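PDB 3ON4: transcriptional regulator, TetR family from Legionella pneumophila subsp. pneumophila str. Philadelphia 1, which probably binds DNA through a helix-turn-helix motif and regulates transcription. Local coordinates for residues E86-F91 / K157-L162; D93-L98 / G165-A170; L16-A21 / A37-I42; N29-K34 / E55-A60. All coordinates share one frame; numbering follows the deposited sequence.

Interaction 1 (E86-F91 / K157-L162); sequences EKIQKF and KQIISL
Ile88 faces Ile159 and Phe91 faces Ile160 across two nearly parallel helical segments, whose axes come no closer than 12.5 Å and cross at -24°. At this separation the side chains meet mainly through their outer atoms. Ile88 and Ile159 cross obliquely, and Ile88 CG2 lies 4.1 Å from Ile159 CD1. The long branch of Ile159 is extended (chi2 166°), which carries CD1 out toward helix 84-98. Its short branch serves Phe91: Ile159 CG2 sits 4.3 Å from Phe91 CE2, in an oblique position to the ring. Ile160 CD1 comes to the ring edge instead, 4.5 Å from Phe91 CZ. The carbonyl oxygen Ile88 O also lies at that ring's edge, in its plane. Helix 121-144 adds Leu138 and Val141 against Ile88, and Ile134 against Phe91. One turn of the partner helix carries a double grip: Lys157 O accepts from Ser161 N and from Ser161 OG (2.7 Å), which arrive from opposite faces of the carbonyl plane. Beyond it lies the dimer interface, where Ser161 packs on Gly166 of the second subunit. All four residues that touch are buried and apolar, so the contact rests on dispersion and the hydrophobic effect.

Interaction 2 (D93-L98 / G165-A170); sequences DAILTL and GGLLLA
Leu167 points at helix 84-98 and meets both Ile95 and Leu96, one methyl for each. The setting is the all-helical C-terminal domain of a TetR-family regulator, where helix 149-173 also packs against the second subunit. Leu167 CD1 lies 3.6 Å from Ile95 CG2, the closer of the two contacts. Leu167 CD2 lies 4.3 Å from Leu96 CD2. The side chains of Ile95 and Leu167 cross at about a right angle. In Ile95 the touching methyl CG2 stands anti to the backbone N, while the longer branch through CG1 leads elsewhere. Leu96 starts out across the contact rather than into it, and its branched end supplies the touching methyl. Ile95 and Leu167 are buried, and Leu96 is partly exposed.

The next shell closes around Leu167. Thr99, Tyr100 and Met106 touch it from the loop that follows helix 84-98. Leu179 of helix 177-189 touches both Leu167 and Leu96, so a third helix joins the pair. Other residues of segment 165-170 face the second subunit: Leu168 packs on Ala113 of that subunit and Leu169 on Ile160 of that subunit.

The backbone behind Leu167 is regular helix, with Ala170 N bonded to Gly166 O at 2.8 Å. Helix 84-98, by contrast, is near its end here. Leu98 N makes only weak bonds within the segment, to Ala94 O at 3.3 Å and to Ile95 O at 3.0 Å.

Interaction 3 (L16-A21 / A37-I42); sequences LAVAEA and ATAINI
The helical turn that brings Val18 to Ala39 and Ile40 is closed by the bond from Glu20 N to Leu16 O, 2.9 Å long. It belongs to the N-terminal helical domain of the TetR family, and its partner, helix 33-40, is the first helix of the predicted helix-turn-helix. Val18 carries the whole contact from its side. Its two methyls diverge: CG1 stands anti to the backbone N (chi1 -164°) and lies 4.0 Å from Ala39 CB, while CG2 turns to Ile40. The Val18 CG2 to Ile40 CG2 distance is 3.3 Å, tighter than normal. Val18 was modelled in two conformers, so this closeness is doubtful. The side chains of Val18 and Ile40 run antiparallel, one alongside the other. Ala39 is exposed, and the contact lies at the surface.

Deeper in, Ala19 and Leu16 of the same helix pack on Val61 of helix 54-77. Glu20 is held there too, by a salt bridge to Lys68 and a hydrogen bond to His65. Arg14 touches both Ile40 and Ile42. Asn41 is the first residue to leave helical angles, with positive phi (55°). Ile42 N then reaches back to Ala37 O at 3.2 Å.

Interaction 4 (N29-K34 / E55-A60); sequences NAFSFK and EDLGVA
Between Asn29 and Lys34 the chain sends two phenylalanines, Phe31 and Phe33, onto one methyl of Leu57. Phe31 is the first to cross, from the loop ahead of helix 33-40. Its CG lies between the backbone N and the carbonyl carbon (chi1 85°), which turns the ring toward helix 54-77. Leu57 CD2 stands at the ring edge, near its plane, 4.0 Å from Phe31 CE2. Phe31 CZ is 4.2 Å from the same Leu57 CD2, so the methyl meets two neighbouring ring atoms. Lys54 holds Phe31 twice, by a cation-pi contact with the ring and a hydrogen bond from NZ to Phe31 O.

Ser32 is the N-cap of helix 33-40, the first helix of the predicted helix-turn-helix. Its OG caps a backbone N further on, and Asp35 OD2 bonds Ser32 N in return, as in a capping box. Phe33 opens the helix. Its CB does not point at helix 54-77, and the ring bridges the gap. Phe33 CE1 is 3.7 Å from Leu57 CD2, which lies obliquely to the ring. With CG anti to the backbone N (chi1 175°), Leu57 extends CD2 to both rings. All three residues are buried. Helix 11-26 adds Ile15 against Leu57, and helix 44-50 adds Thr44 and Ile47 against Phe33. The turns around Leu57 are regular helix, with Val59 N bonded to Glu55 O at 3.0 Å and Ala60 N to Asp56 O at 3.2 Å.

Overall arrangement
Interactions 3 and 4 come first along the chain and lie in the N-terminal, probably DNA-binding, region. Their centres are 10 Å apart and both use helix 33-40. They touch, since Leu57 of interaction 4 packs on Leu16 and Ala19. Interactions 1 and 2 follow, with centres 11 Å apart, and both join helix 84-98 to helix 149-173 in the C-terminal domain. Within each pair the segments alternate in sequence. Centre to centre, interaction 1 is about 31 Å from interaction 3 and 29 Å from interaction 4, across the chain's centre; interaction 2 is 23 Å from each. Helix 54-77 leads on to helix 84-98. Interactions 1, 2 and 4 also reach the second subunit, consistent with a dimeric regulator.

Interaction 1 (E86-F91 / K157-L162)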
loop_
_atom_site.group_PDB
_atom_site.type_symbol
_atom_site.label_atom_id
_atom_site.label_comp_id
_atom_site.label_asym_id
_atom_site.label_seq_id
_atom_site.Cartn_x
_atom_site.Cartn_y
_atom_site.Cartn_z
ATOM N N GLU A 86 5.394 -22.901 -9.978
ATOM C CA GLU A 86 6.719 -22.313 -10.169
ATOM C C GLU A 86 6.621 -20.957 -10.878
ATOM O O GLU A 86 7.411 -20.065 -10.599
ATOM C CB GLU A 86 7.627 -23.272 -10.946
ATOM C CG GLU A 86 8.139 -24.484 -10.129
ATOM C CD GLU A 86 8.864 -25.527 -10.968
ATOM O OE1 GLU A 86 8.510 -25.750 -12.148
ATOM O OE2 GLU A 86 9.786 -26.167 -10.432
ATOM N N LYS A 87 5.659 -20.803 -11.784
ATOM C CA LYS A 87 5.461 -19.511 -12.481
ATOM C C LYS A 87 5.053 -18.394 -11.497
ATOM O O LYS A 87 5.542 -17.256 -11.573
ATOM C CB LYS A 87 4.432 -19.654 -13.608
ATOM C CG LYS A 87 4.912 -20.519 -14.780
ATOM C CD LYS A 87 3.832 -20.704 -15.836
ATOM C CE LYS A 87 4.342 -21.570 -16.982
ATOM N NZ LYS A 87 3.248 -22.122 -17.827
ATOM N N ILE A 88 4.167 -18.737 -10.565
ATOM C CA ILE A 88 3.762 -17.810 -9.522
ATOM C C ILE A 88 4.962 -17.506 -8.623
ATOM O O ILE A 88 5.190 -16.355 -8.280
ATOM C CB ILE A 88 2.605 -18.361 -8.642
ATOM C CG1 ILE A 88 1.337 -18.700 -9.474
ATOM C CG2 ILE A 88 2.301 -17.364 -7.519
ATOM C CD1 ILE A 88 0.930 -17.613 -10.441
ATOM N N GLN A 89 5.728 -18.528 -8.234
ATOM C CA GLN A 89 6.931 -18.297 -7.406
ATOM C C GLN A 89 7.927 -17.360 -8.111
ATOM O O GLN A 89 8.498 -16.442 -7.496
ATOM C CB GLN A 89 7.607 -19.637 -7.019
ATOM C CG GLN A 89 6.767 -20.513 -6.063
ATOM C CD GLN A 89 7.301 -21.936 -5.894
ATOM O OE1 GLN A 89 7.911 -22.510 -6.805
ATOM N NE2 GLN A 89 7.042 -22.525 -4.730
ATOM N N LYS A 90 8.124 -17.567 -9.409
ATOM C CA LYS A 90 9.067 -16.740 -10.169
ATOM C C LYS A 90 8.535 -15.327 -10.395
ATOM O O LYS A 90 9.314 -14.368 -10.456
ATOM C CB LYS A 90 9.426 -17.393 -11.515
ATOM C CG LYS A 90 10.200 -18.682 -11.408
ATOM C CD LYS A 90 11.622 -18.531 -10.840
ATOM C CE LYS A 90 12.295 -19.905 -10.758
ATOM N NZ LYS A 90 13.652 -19.927 -10.105
ATOM N N PHE A 91 7.215 -15.198 -10.513
ATOM C CA PHE A 91 6.572 -13.886 -10.542
ATOM C C PHE A 91 6.942 -13.100 -9.288
ATOM O O PHE A 91 7.365 -11.944 -9.382
ATOM C CB PHE A 91 5.053 -14.033 -10.676
ATOM C CG PHE A 91 4.274 -12.888 -10.113
ATOM C CD1 PHE A 91 4.053 -11.743 -10.862
ATOM C CD2 PHE A 91 3.741 -12.965 -8.838
ATOM C CE1 PHE A 91 3.323 -10.696 -10.335
ATOM C CE2 PHE A 91 3.008 -11.923 -8.316
ATOM C CZ PHE A 91 2.800 -10.800 -9.048
ATOM N N LYS A 157 -6.344 -12.313 -7.025
ATOM C CA LYS A 157 -6.513 -11.088 -6.232
ATOM C C LYS A 157 -5.933 -11.190 -4.819
ATOM O O LYS A 157 -5.407 -10.207 -4.320
ATOM C CB LYS A 157 -7.979 -10.650 -6.218
ATOM C CG LYS A 157 -8.434 -10.197 -7.632
ATOM C CD LYS A 157 -9.867 -9.807 -7.712
ATOM C CE LYS A 157 -10.191 -9.328 -9.131
ATOM N NZ LYS A 157 -11.640 -9.229 -9.426
ATOM N N GLN A 158 -5.987 -12.369 -4.194
ATOM C CA GLN A 158 -5.355 -12.549 -2.888
ATOM C C GLN A 158 -3.844 -12.423 -3.004
ATOM O O GLN A 158 -3.165 -11.794 -2.165
ATOM C CB GLN A 158 -5.709 -13.915 -2.285
ATOM C CG GLN A 158 -7.087 -14.017 -1.680
ATOM C CD GLN A 158 -7.339 -15.429 -1.173
ATOM O OE1 GLN A 158 -7.041 -16.388 -1.879
ATOM N NE2 GLN A 158 -7.854 -15.561 0.044
ATOM N N ILE A 159 -3.305 -13.022 -4.064
ATOM C CA ILE A 159 -1.886 -13.037 -4.244
ATOM C C ILE A 159 -1.367 -11.615 -4.426
ATOM O O ILE A 159 -0.408 -11.235 -3.762
ATOM C CB ILE A 159 -1.443 -13.897 -5.442
ATOM C CG1 ILE A 159 -1.622 -15.383 -5.135
ATOM C CG2 ILE A 159 0.046 -13.638 -5.777
ATOM C CD1 ILE A 159 -1.517 -16.248 -6.397
ATOM N N ILE A 160 -1.982 -10.829 -5.310
ATOM C CA ILE A 160 -1.462 -9.474 -5.560
ATOM C C ILE A 160 -1.689 -8.585 -4.340
ATOM O O ILE A 160 -0.862 -7.724 -4.056
ATOM C CB ILE A 160 -1.981 -8.827 -6.903
ATOM C CG1 ILE A 160 -1.209 -7.522 -7.252
ATOM C CG2 ILE A 160 -3.453 -8.571 -6.867
ATOM C CD1 ILE A 160 0.344 -7.586 -7.163
ATOM N N SER A 161 -2.789 -8.792 -3.618
ATOM C CA SER A 161 -3.020 -8.052 -2.372
ATOM C C SER A 161 -1.909 -8.351 -1.367
ATOM O O SER A 161 -1.361 -7.438 -0.727
ATOM C CB SER A 161 -4.377 -8.407 -1.767
ATOM O OG SER A 161 -5.418 -8.102 -2.683
ATOM N N LEU A 162 -1.550 -9.629 -1.247
ATOM C CA LEU A 162 -0.555 -10.031 -0.277
ATOM C C LEU A 162 0.819 -9.506 -0.680
ATOM O O LEU A 162 1.573 -9.064 0.171
ATOM C CB LEU A 162 -0.527 -11.543 -0.131
ATOM C CG LEU A 162 0.241 -12.184 1.008
ATOM C CD1 LEU A 162 -0.030 -11.510 2.379
ATOM C CD2 LEU A 162 -0.145 -13.657 1.056
#

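Interaction 2 (D93-L98 / G165-A170)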
loop_
_atom_site.group_PDB
_atom_site.type_symbol
_atom_site.label_atom_id
_atom_site.label_comp_id
_atom_site.label_asym_id
_atom_site.label_seq_id
_atom_site.Cartn_x
_atom_site.Cartn_y
_atom_site.Cartn_z
ATOM N N ASP A 93 9.540 -13.602 -7.270
ATOM C CA ASP A 93 10.987 -13.310 -7.399
ATOM C C ASP A 93 11.242 -12.104 -8.320
ATOM O O ASP A 93 12.057 -11.222 -8.007
ATOM C CB ASP A 93 11.777 -14.530 -7.902
ATOM C CG ASP A 93 11.852 -15.681 -6.887
ATOM O OD1 ASP A 93 11.581 -15.510 -5.668
ATOM O OD2 ASP A 93 12.235 -16.789 -7.325
ATOM N N ALA A 94 10.532 -12.043 -9.446
ATOM C CA ALA A 94 10.668 -10.911 -10.378
ATOM C C ALA A 94 10.245 -9.580 -9.724
ATOM O O ALA A 94 10.899 -8.566 -9.931
ATOM C CB ALA A 94 9.868 -11.150 -11.659
ATOM N N ILE A 95 9.188 -9.607 -8.925
ATOM C CA ILE A 95 8.719 -8.412 -8.198
ATOM C C ILE A 95 9.776 -8.019 -7.148
ATOM O O ILE A 95 10.114 -6.847 -7.014
ATOM C CB ILE A 95 7.372 -8.632 -7.517
ATOM C CG1 ILE A 95 6.257 -8.857 -8.560
ATOM C CG2 ILE A 95 7.021 -7.422 -6.602
ATOM C CD1 ILE A 95 6.074 -7.695 -9.567
ATOM N N LEU A 96 10.328 -9.000 -6.446
ATOM C CA LEU A 96 11.372 -8.715 -5.443
ATOM C C LEU A 96 12.571 -8.003 -6.065
ATOM O O LEU A 96 13.100 -7.051 -5.495
ATOM C CB LEU A 96 11.818 -9.984 -4.731
ATOM C CG LEU A 96 10.782 -10.542 -3.757
ATOM C CD1 LEU A 96 11.209 -11.933 -3.264
ATOM C CD2 LEU A 96 10.539 -9.595 -2.591
ATOM N N THR A 97 12.979 -8.455 -7.245
ATOM C CA THR A 97 14.089 -7.845 -7.980
ATOM C C THR A 97 13.835 -6.362 -8.276
ATOM O O THR A 97 14.754 -5.559 -8.230
ATOM C CB THR A 97 14.321 -8.586 -9.314
ATOM O OG1 THR A 97 14.764 -9.909 -9.032
ATOM C CG2 THR A 97 15.373 -7.881 -10.187
ATOM N N LEU A 98 12.594 -6.024 -8.576
ATOM C CA LEU A 98 12.240 -4.668 -8.975
ATOM C C LEU A 98 11.908 -3.776 -7.767
ATOM O O LEU A 98 11.798 -2.547 -7.913
ATOM C CB LEU A 98 11.041 -4.717 -9.916
ATOM C CG LEU A 98 11.275 -5.335 -11.292
ATOM C CD1 LEU A 98 9.925 -5.640 -11.942
ATOM C CD2 LEU A 98 12.114 -4.385 -12.125
ATOM N N GLY A 165 0.784 -5.634 0.104
ATOM C CA GLY A 165 0.815 -5.380 1.540
ATOM C C GLY A 165 2.105 -5.863 2.191
ATOM O O GLY A 165 2.640 -5.204 3.092
ATOM N N GLY A 166 2.598 -7.018 1.755
ATOM C CA GLY A 166 3.869 -7.562 2.234
ATOM C C GLY A 166 5.059 -6.664 1.940
ATOM O O GLY A 166 5.923 -6.428 2.817
ATOM N N LEU A 167 5.093 -6.134 0.719
ATOM C CA LEU A 167 6.167 -5.188 0.336
ATOM C C LEU A 167 6.059 -3.909 1.125
ATOM O O LEU A 167 7.048 -3.382 1.587
ATOM C CB LEU A 167 6.131 -4.865 -1.166
ATOM C CG LEU A 167 6.615 -5.922 -2.131
ATOM C CD1 LEU A 167 6.336 -5.519 -3.592
ATOM C CD2 LEU A 167 8.121 -6.163 -1.914
ATOM N N LEU A 168 4.841 -3.417 1.292
ATOM C CA LEU A 168 4.585 -2.173 2.012
ATOM C C LEU A 168 5.161 -2.230 3.425
ATOM O O LEU A 168 5.846 -1.300 3.884
ATOM C CB LEU A 168 3.072 -1.954 2.075
ATOM C CG LEU A 168 2.524 -0.617 2.517
ATOM C CD1 LEU A 168 2.828 0.497 1.471
ATOM C CD2 LEU A 168 0.995 -0.750 2.714
ATOM N N LEU A 169 4.912 -3.343 4.115
ATOM C CA LEU A 169 5.334 -3.471 5.490
ATOM C C LEU A 169 6.794 -3.931 5.611
ATOM O O LEU A 169 7.481 -3.498 6.542
ATOM C CB LEU A 169 4.392 -4.406 6.269
ATOM C CG LEU A 169 2.941 -3.923 6.257
ATOM C CD1 LEU A 169 2.052 -4.875 7.017
ATOM C CD2 LEU A 169 2.853 -2.511 6.833
ATOM N N ALA A 170 7.260 -4.815 4.722
ATOM C CA ALA A 170 8.650 -5.290 4.800
ATOM C C ALA A 170 9.636 -4.145 4.736
ATOM O O ALA A 170 10.629 -4.140 5.451
ATOM C CB ALA A 170 8.978 -6.328 3.699
#

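Interaction 3 (L16-A21 / A37-I42)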
loop_
_atom_site.group_PDB
_atom_site.type_symbol
_atom_site.label_atom_id
_atom_site.label_comp_id
_atom_site.label_asym_id
_atom_site.label_seq_id
_atom_site.Cartn_x
_atom_site.Cartn_y
_atom_site.Cartn_z
ATOM N N LEU A 16 13.174 8.885 -17.378
ATOM C CA LEU A 16 12.217 7.860 -17.006
ATOM C C LEU A 16 12.786 6.936 -15.910
ATOM O O LEU A 16 12.102 6.643 -14.923
ATOM C CB LEU A 16 11.794 7.044 -18.221
ATOM C CG LEU A 16 10.864 7.777 -19.194
ATOM C CD1 LEU A 16 10.825 7.038 -20.553
ATOM C CD2 LEU A 16 9.471 7.935 -18.580
ATOM N N ALA A 17 14.036 6.524 -16.075
ATOM C CA ALA A 17 14.632 5.568 -15.120
ATOM C C ALA A 17 14.780 6.156 -13.705
ATOM O O ALA A 17 14.483 5.470 -12.697
ATOM C CB ALA A 17 15.969 5.023 -15.656
ATOM N N VAL A 18 15.208 7.414 -13.611
ATOM C CA VAL A 18 15.348 8.043 -12.281
ATOM C C VAL A 18 13.974 8.378 -11.707
ATOM O O VAL A 18 13.750 8.197 -10.516
ATOM C CB VAL A 18 16.224 9.319 -12.280
ATOM C CG1 VAL A 18 16.647 9.667 -10.818
ATOM C CG2 VAL A 18 17.421 9.134 -13.134
ATOM N N ALA A 19 13.028 8.809 -12.553
ATOM C CA ALA A 19 11.677 9.120 -12.072
ATOM C C ALA A 19 11.032 7.876 -11.474
ATOM O O ALA A 19 10.427 7.907 -10.377
ATOM C CB ALA A 19 10.802 9.712 -13.215
ATOM N N GLU A 20 11.187 6.768 -12.190
ATOM C CA GLU A 20 10.702 5.483 -11.731
ATOM C C GLU A 20 11.259 5.150 -10.332
ATOM O O GLU A 20 10.519 4.744 -9.441
ATOM C CB GLU A 20 11.088 4.400 -12.735
ATOM C CG GLU A 20 10.546 3.012 -12.412
ATOM C CD GLU A 20 11.103 1.922 -13.345
ATOM O OE1 GLU A 20 12.344 1.757 -13.446
ATOM O OE2 GLU A 20 10.287 1.207 -13.955
ATOM N N ALA A 21 12.560 5.325 -10.174
ATOM C CA ALA A 21 13.246 5.080 -8.930
ATOM C C ALA A 21 12.739 5.984 -7.817
ATOM O O ALA A 21 12.427 5.497 -6.720
ATOM C CB ALA A 21 14.753 5.251 -9.092
ATOM N N ALA A 37 16.658 16.590 -12.236
ATOM C CA ALA A 37 17.713 17.409 -12.826
ATOM C C ALA A 37 19.004 17.339 -12.002
ATOM O O ALA A 37 20.113 17.202 -12.550
ATOM C CB ALA A 37 17.254 18.847 -12.934
ATOM N N THR A 38 18.850 17.439 -10.688
ATOM C CA THR A 38 19.989 17.392 -9.777
ATOM C C THR A 38 20.612 16.001 -9.811
ATOM O O THR A 38 21.823 15.872 -9.834
ATOM C CB THR A 38 19.542 17.738 -8.336
ATOM O OG1 THR A 38 19.142 19.113 -8.293
ATOM C CG2 THR A 38 20.667 17.518 -7.312
ATOM N N ALA A 39 19.776 14.964 -9.866
ATOM C CA ALA A 39 20.267 13.577 -9.747
ATOM C C ALA A 39 21.156 13.182 -10.921
ATOM O O ALA A 39 22.180 12.520 -10.719
ATOM C CB ALA A 39 19.089 12.591 -9.605
ATOM N N ILE A 40 20.758 13.579 -12.134
ATOM C CA ILE A 40 21.461 13.175 -13.356
ATOM C C ILE A 40 22.125 14.346 -14.091
ATOM O O ILE A 40 22.598 14.201 -15.229
ATOM C CB ILE A 40 20.543 12.337 -14.287
ATOM C CG1 ILE A 40 19.316 13.133 -14.753
ATOM C CG2 ILE A 40 20.101 11.045 -13.555
ATOM C CD1 ILE A 40 18.541 12.484 -15.925
ATOM N N ASN A 41 22.176 15.498 -13.425
ATOM C CA ASN A 41 22.898 16.667 -13.903
ATOM C C ASN A 41 22.498 17.116 -15.313
ATOM O O ASN A 41 23.346 17.271 -16.179
ATOM C CB ASN A 41 24.419 16.439 -13.784
ATOM C CG ASN A 41 24.877 16.298 -12.338
ATOM O OD1 ASN A 41 24.210 16.796 -11.408
ATOM N ND2 ASN A 41 26.030 15.638 -12.131
ATOM N N ILE A 42 21.198 17.319 -15.512
ATOM C CA ILE A 42 20.640 17.969 -16.720
ATOM C C ILE A 42 19.835 19.197 -16.283
ATOM O O ILE A 42 19.538 19.364 -15.107
ATOM C CB ILE A 42 19.738 16.996 -17.568
ATOM C CG1 ILE A 42 18.509 16.559 -16.757
ATOM C CG2 ILE A 42 20.577 15.796 -18.064
ATOM C CD1 ILE A 42 17.541 15.614 -17.462
#

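Interaction 4 (N29-K34 / E55-A60)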
loop_
_atom_site.group_PDB
_atom_site.type_symbol
_atom_site.label_atom_id
_atom_site.label_comp_id
_atom_site.label_asym_id
_atom_site.label_seq_id
_atom_site.Cartn_x
_atom_site.Cartn_y
_atom_site.Cartn_z
ATOM N N ASN A 29 3.992 12.278 -5.180
ATOM C CA ASN A 29 3.832 13.608 -4.581
ATOM C C ASN A 29 5.042 14.056 -3.723
ATOM O O ASN A 29 4.995 15.084 -3.039
ATOM C CB ASN A 29 2.550 13.658 -3.747
ATOM C CG ASN A 29 1.298 13.502 -4.600
ATOM O OD1 ASN A 29 1.196 14.101 -5.681
ATOM N ND2 ASN A 29 0.338 12.709 -4.116
ATOM N N ALA A 30 6.108 13.256 -3.756
ATOM C CA ALA A 30 7.311 13.539 -3.012
ATOM C C ALA A 30 8.558 13.589 -3.899
ATOM O O ALA A 30 9.671 13.395 -3.403
ATOM C CB ALA A 30 7.499 12.471 -1.939
ATOM N N PHE A 31 8.411 13.811 -5.201
ATOM C CA PHE A 31 9.568 14.167 -6.010
ATOM C C PHE A 31 9.164 15.284 -6.952
ATOM O O PHE A 31 7.974 15.514 -7.183
ATOM C CB PHE A 31 10.092 12.978 -6.806
ATOM C CG PHE A 31 9.377 12.782 -8.115
ATOM C CD1 PHE A 31 8.142 12.169 -8.157
ATOM C CD2 PHE A 31 9.929 13.264 -9.299
ATOM C CE1 PHE A 31 7.450 12.019 -9.363
ATOM C CE2 PHE A 31 9.234 13.139 -10.516
ATOM C CZ PHE A 31 8.006 12.501 -10.545
ATOM N N SER A 32 10.157 15.962 -7.501
ATOM C CA SER A 32 9.940 17.066 -8.429
ATOM C C SER A 32 10.880 16.930 -9.625
ATOM O O SER A 32 11.858 16.209 -9.571
ATOM C CB SER A 32 10.210 18.397 -7.728
ATOM O OG SER A 32 11.603 18.574 -7.520
ATOM N N PHE A 33 10.602 17.657 -10.689
ATOM C CA PHE A 33 11.539 17.724 -11.823
ATOM C C PHE A 33 12.931 18.180 -11.391
ATOM O O PHE A 33 13.942 17.703 -11.908
ATOM C CB PHE A 33 11.007 18.686 -12.869
ATOM C CG PHE A 33 9.963 18.085 -13.771
ATOM C CD1 PHE A 33 9.281 16.915 -13.425
ATOM C CD2 PHE A 33 9.660 18.701 -14.977
ATOM C CE1 PHE A 33 8.316 16.383 -14.265
ATOM C CE2 PHE A 33 8.699 18.158 -15.822
ATOM C CZ PHE A 33 8.024 17.004 -15.459
ATOM N N LYS A 34 12.981 19.109 -10.442
ATOM C CA LYS A 34 14.272 19.581 -9.919
ATOM C C LYS A 34 15.083 18.441 -9.278
ATOM O O LYS A 34 16.293 18.388 -9.431
ATOM C CB LYS A 34 14.047 20.686 -8.890
ATOM C CG LYS A 34 15.315 21.224 -8.281
ATOM C CD LYS A 34 16.211 21.888 -9.316
ATOM C CE LYS A 34 17.273 22.753 -8.651
ATOM N NZ LYS A 34 18.087 23.391 -9.692
ATOM N N GLU A 55 2.401 15.421 -14.885
ATOM C CA GLU A 55 1.441 14.398 -15.313
ATOM C C GLU A 55 1.944 13.581 -16.498
ATOM O O GLU A 55 1.810 12.345 -16.505
ATOM C CB GLU A 55 0.088 15.036 -15.663
ATOM C CG GLU A 55 -0.965 14.108 -16.276
ATOM C CD GLU A 55 -2.309 14.807 -16.539
ATOM O OE1 GLU A 55 -2.539 15.957 -16.073
ATOM O OE2 GLU A 55 -3.150 14.195 -17.214
ATOM N N ASP A 56 2.496 14.267 -17.494
ATOM C CA ASP A 56 3.045 13.596 -18.671
ATOM C C ASP A 56 4.118 12.574 -18.311
ATOM O O ASP A 56 4.176 11.493 -18.903
ATOM C CB ASP A 56 3.614 14.607 -19.660
ATOM C CG ASP A 56 2.542 15.504 -20.260
ATOM O OD1 ASP A 56 1.540 14.987 -20.754
ATOM O OD2 ASP A 56 2.720 16.728 -20.245
ATOM N N LEU A 57 4.963 12.931 -17.341
ATOM C CA LEU A 57 6.023 12.034 -16.896
ATOM C C LEU A 57 5.395 10.868 -16.141
ATOM O O LEU A 57 5.764 9.712 -16.387
ATOM C CB LEU A 57 7.049 12.765 -16.032
ATOM C CG LEU A 57 8.151 11.914 -15.397
ATOM C CD1 LEU A 57 8.941 11.175 -16.483
ATOM C CD2 LEU A 57 9.086 12.800 -14.545
ATOM N N GLY A 58 4.448 11.150 -15.245
ATOM C CA GLY A 58 3.773 10.087 -14.514
ATOM C C GLY A 58 3.172 9.022 -15.447
ATOM O O GLY A 58 3.370 7.827 -15.250
ATOM N N VAL A 59 2.430 9.457 -16.457
ATOM C CA VAL A 59 1.807 8.556 -17.430
ATOM C C VAL A 59 2.862 7.703 -18.138
ATOM O O VAL A 59 2.720 6.479 -18.278
ATOM C CB VAL A 59 0.984 9.358 -18.462
ATOM C CG1 VAL A 59 0.626 8.516 -19.706
ATOM C CG2 VAL A 59 -0.275 9.929 -17.809
ATOM N N ALA A 60 3.916 8.363 -18.587
ATOM C CA ALA A 60 4.975 7.705 -19.331
ATOM C C ALA A 60 5.765 6.691 -18.458
ATOM O O ALA A 60 6.096 5.598 -18.923
ATOM C CB ALA A 60 5.925 8.770 -19.968
#